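Local coordinates for protein Hcp1 (Flavobacterium johnsoniae, PDB 6BDC) that probably forms hexameric rings that stack into the inner tube of a type VI secretion system and may act as a chaperone for secreted effectors, at residues Leu7-Lys12 and Leu83-Ala88; Gly40-Glu45 and Arg114-Gly119. All blocks are in the same frame, centred on the assembly; numbering follows the deposited sequence.

Both contacts lie in the interior of the curled antiparallel sheet that forms the Hcp barrel, with centres about 9 Å apart. Along the chain the order is 7-12, 40-45, 83-88, 114-119, so the two contacts cross. They meet where strands 81-86 and 115-118 run side by side, with K84 O 3.0 Å from S117 N and T86 N 3.0 Å from K115 O, both probable hydrogen bonds. Side chains continue the connection: F85 of contact 1 packs on I116 of contact 2, and L83 touches both I42 and I116. One apolar interior thus joins early and late strands of each subunit, and contact 2 also reaches two neighbouring subunits of the six-chain assembly.

Contact 1 (Leu7-Lys12 and Leu83-Ala88); sequences LTVAGK and LKFTEA
V9, which packs against F85 across the contact, closes a type I' beta turn with its backbone: V9 O accepts K12 N at 2.7 Å, and V9 N donates back to K12 O at 2.9 Å. A10 and G11 occupy the turn corners with positive phi, making a tight hairpin between strand 4-9 and strand 12-24. Strands 4-9 and 81-86 are not sheet neighbours. Strand 64-72 runs between them, hydrogen-bonded to both (T8 with S68, F85 with G67), and the alpha carbons of V9 and F85 stand 10.1 Å apart. Side chains span that width on the inner face of the barrel. A chi1 of 60° swings the F85 ring so that its CE2-CZ edge reaches both aliphatic residues. L7 CD1 lies near the ring plane, 4.1 Å from F85 CE2, and V9 CG1 sits at the neighbouring corner, 4.2 Å from F85 CZ. Both aliphatic side chains stand roughly perpendicular to the phenylalanine. I111 and A113 of strand 105-113 also pack on F85, while F109 joins L7. Beyond F85, E87 and A88 both face K65 in a G1 beta bulge, and E87 N bonds D66 OD1. Carbon alone meets carbon between the two segments, so this contact relies on apolar packing, while backbone polar groups are paired with neighbouring strands, T8 and F85 among them with strand 64-72.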
# COMPACT_ATOMS: atom_id res chain seq x y z
N LEU A 7 24.69 15.50 9.99
CA LEU A 7 25.11 14.52 10.97
C LEU A 7 26.60 14.67 11.22
O LEU A 7 27.37 14.94 10.29
CB LEU A 7 24.81 13.10 10.50
CG LEU A 7 25.23 11.97 11.44
CD1 LEU A 7 24.58 12.12 12.80
CD2 LEU A 7 24.91 10.61 10.82
N THR A 8 27.01 14.51 12.47
CA THR A 8 28.40 14.64 12.89
C THR A 8 28.80 13.39 13.65
O THR A 8 28.25 13.12 14.73
CB THR A 8 28.60 15.89 13.75
OG1 THR A 8 28.44 17.07 12.94
CG2 THR A 8 29.99 15.89 14.38
N VAL A 9 29.74 12.63 13.10
CA VAL A 9 30.30 11.46 13.77
C VAL A 9 31.78 11.38 13.44
O VAL A 9 32.18 11.53 12.28
CB VAL A 9 29.58 10.15 13.37
CG1 VAL A 9 29.00 9.46 14.61
CG2 VAL A 9 28.50 10.40 12.32
N ALA A 10 32.60 11.16 14.47
CA ALA A 10 34.05 10.94 14.31
C ALA A 10 34.70 12.10 13.56
O ALA A 10 35.62 11.91 12.75
CB ALA A 10 34.33 9.61 13.62
N GLY A 11 34.23 13.31 13.82
CA GLY A 11 34.73 14.47 13.11
C GLY A 11 34.34 14.52 11.65
O GLY A 11 34.84 15.39 10.92
N LYS A 12 33.47 13.63 11.19
CA LYS A 12 33.01 13.61 9.81
C LYS A 12 31.57 14.10 9.75
O LYS A 12 30.73 13.69 10.55
CB LYS A 12 33.11 12.21 9.21
N LEU A 83 20.46 17.50 18.07
CA LEU A 83 20.17 16.30 18.82
C LEU A 83 21.45 15.57 19.05
O LEU A 83 22.17 15.27 18.11
CB LEU A 83 19.22 15.40 18.05
CG LEU A 83 18.53 14.32 18.87
CD1 LEU A 83 18.09 13.19 17.96
CD2 LEU A 83 19.42 13.80 19.98
N LYS A 84 21.74 15.29 20.30
CA LYS A 84 22.99 14.62 20.65
C LYS A 84 22.70 13.23 21.18
O LYS A 84 21.79 13.04 21.99
CB LYS A 84 23.77 15.43 21.69
N PHE A 85 23.47 12.25 20.71
CA PHE A 85 23.38 10.88 21.17
C PHE A 85 24.75 10.42 21.66
O PHE A 85 25.78 10.82 21.12
CB PHE A 85 22.87 9.93 20.08
CG PHE A 85 23.74 9.90 18.84
CD1 PHE A 85 24.80 9.01 18.74
CD2 PHE A 85 23.47 10.74 17.77
CE1 PHE A 85 25.59 8.97 17.60
CE2 PHE A 85 24.25 10.70 16.63
CZ PHE A 85 25.31 9.82 16.54
N THR A 86 24.73 9.58 22.69
CA THR A 86 25.95 9.06 23.30
C THR A 86 25.90 7.55 23.32
O THR A 86 24.86 6.96 23.65
CB THR A 86 26.16 9.61 24.72
OG1 THR A 86 25.31 8.91 25.64
CG2 THR A 86 25.85 11.10 24.78
N GLU A 87 27.02 6.92 22.97
CA GLU A 87 27.21 5.47 23.07
C GLU A 87 26.18 4.71 22.22
O GLU A 87 25.46 3.83 22.70
CB GLU A 87 27.16 5.01 24.53
CG GLU A 87 27.82 5.98 25.50
CD GLU A 87 29.12 5.46 26.08
OE1 GLU A 87 29.61 6.04 27.07
OE2 GLU A 87 29.66 4.47 25.54
N ALA A 88 26.12 5.06 20.93
CA ALA A 88 25.17 4.45 20.00
C ALA A 88 25.84 3.34 19.20
O ALA A 88 26.97 3.48 18.74
CB ALA A 88 24.61 5.50 19.04

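Contact 2 (Gly40-Glu45 and Arg114-Gly119); sequences GRIMIE and RKISMG
Across the interior of the Hcp beta barrel, I42 of strand 41-47 meets I116 of strand 115-118, two strands with no direct pairing in the sheet. Strand 105-113 connects them: it pairs with 41-47 (I42 with I111, G40 with A113), then its chain turns a corner at R114 and continues as strand 115-118 beside 81-86. A classic beta bulge, with R114 and K115 both facing T86, marks that corner. I42 and I116 each point toward the opposite segment, and the two isoleucines lie alongside each other, running antiparallel. I42 reaches across with an extended arm, CD1 trans to CA (chi2 -179°), and its tip lies 3.8 Å from I116 CG2. I116 uses both of its branches: CG2 receives I42, while the CG1 arm goes to G40. Having no side chain, G40 offers bare backbone there; at its phi of 109° a beta carbon would press on the carbonyl O of the preceding residue. The site is buried and apolar. F55 of the second subunit packs on I116 too, and M118 O accepts a hydrogen bond from T52 OG1 of that subunit, so strand 115-118 serves the barrel interior and the subunit interface together. The first torsion of I116 (chi1 55°) holds CG1 over its own backbone, flanked by N and C, and from there CD1 comes to 4.1 Å from G40 N.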
# COMPACT_ATOMS: atom_id res chain seq x y z
N GLY A 40 15.68 5.99 21.95
CA GLY A 40 17.10 5.96 21.67
C GLY A 40 17.44 5.49 20.27
O GLY A 40 18.61 5.58 19.88
N ARG A 41 16.47 4.99 19.51
CA ARG A 41 16.69 4.56 18.14
C ARG A 41 16.53 5.75 17.20
O ARG A 41 15.54 6.48 17.27
CB ARG A 41 15.73 3.44 17.75
CG ARG A 41 16.25 2.04 18.05
CD ARG A 41 15.12 1.02 18.13
NE ARG A 41 15.62 -0.33 18.34
N ILE A 42 17.50 5.94 16.31
CA ILE A 42 17.52 7.07 15.38
C ILE A 42 17.74 6.53 13.97
O ILE A 42 18.63 5.70 13.75
CB ILE A 42 18.62 8.09 15.74
CG1 ILE A 42 18.52 8.50 17.21
CG2 ILE A 42 18.53 9.30 14.84
CD1 ILE A 42 19.56 9.52 17.63
N MSE A 43 16.94 7.00 13.02
CA MSE A 43 17.04 6.58 11.63
C MSE A 43 17.49 7.74 10.75
O MSE A 43 16.91 8.82 10.80
CB MSE A 43 15.70 6.04 11.13
CG MSE A 43 14.63 5.94 12.21
SE MSE A 43 14.66 4.29 13.23
CE MSE A 43 13.11 3.41 12.41
N ILE A 44 18.54 7.52 9.94
CA ILE A 44 19.15 8.58 9.15
C ILE A 44 19.33 8.09 7.72
O ILE A 44 19.54 6.90 7.47
CB ILE A 44 20.52 9.02 9.74
CG1 ILE A 44 20.40 9.35 11.23
CG2 ILE A 44 21.07 10.23 9.00
CD1 ILE A 44 21.11 8.37 12.13
N GLU A 45 19.22 9.03 6.77
CA GLU A 45 19.52 8.77 5.37
C GLU A 45 20.52 9.81 4.89
O GLU A 45 20.32 11.01 5.10
CB GLU A 45 18.26 8.80 4.50
CG GLU A 45 18.52 8.48 3.04
CD GLU A 45 17.25 8.19 2.26
OE1 GLU A 45 16.16 8.20 2.87
OE2 GLU A 45 17.34 7.95 1.04
N ARG A 114 22.63 4.73 23.81
CA ARG A 114 22.40 4.62 25.24
C ARG A 114 21.55 5.78 25.74
O ARG A 114 20.63 5.59 26.55
CB ARG A 114 23.73 4.57 25.99
N LYS A 115 21.84 6.99 25.27
CA LYS A 115 21.08 8.17 25.67
C LYS A 115 20.99 9.15 24.52
O LYS A 115 21.94 9.30 23.74
CB LYS A 115 21.72 8.86 26.89
N ILE A 116 19.84 9.81 24.41
CA ILE A 116 19.66 10.97 23.55
C ILE A 116 19.27 12.14 24.44
O ILE A 116 18.69 11.97 25.52
CB ILE A 116 18.60 10.75 22.45
CG1 ILE A 116 17.27 10.31 23.07
CG2 ILE A 116 19.09 9.73 21.44
CD1 ILE A 116 16.15 10.09 22.06
N SER A 117 19.60 13.35 23.98
CA SER A 117 19.31 14.55 24.75
C SER A 117 19.12 15.72 23.79
O SER A 117 19.72 15.77 22.72
CB SER A 117 20.44 14.87 25.74
OG SER A 117 21.50 15.55 25.08
N MSE A 118 18.28 16.66 24.21
CA MSE A 118 17.96 17.83 23.39
C MSE A 118 17.21 18.90 24.19
O MSE A 118 16.16 18.63 24.78
CB MSE A 118 17.14 17.39 22.17
CG MSE A 118 16.86 18.47 21.15
SE MSE A 118 16.33 17.68 19.46
CE MSE A 118 15.48 19.23 18.63
N GLY A 119 17.78 20.11 24.21
CA GLY A 119 17.19 21.23 24.92
C GLY A 119 16.90 20.97 26.38
O GLY A 119 15.88 21.42 26.89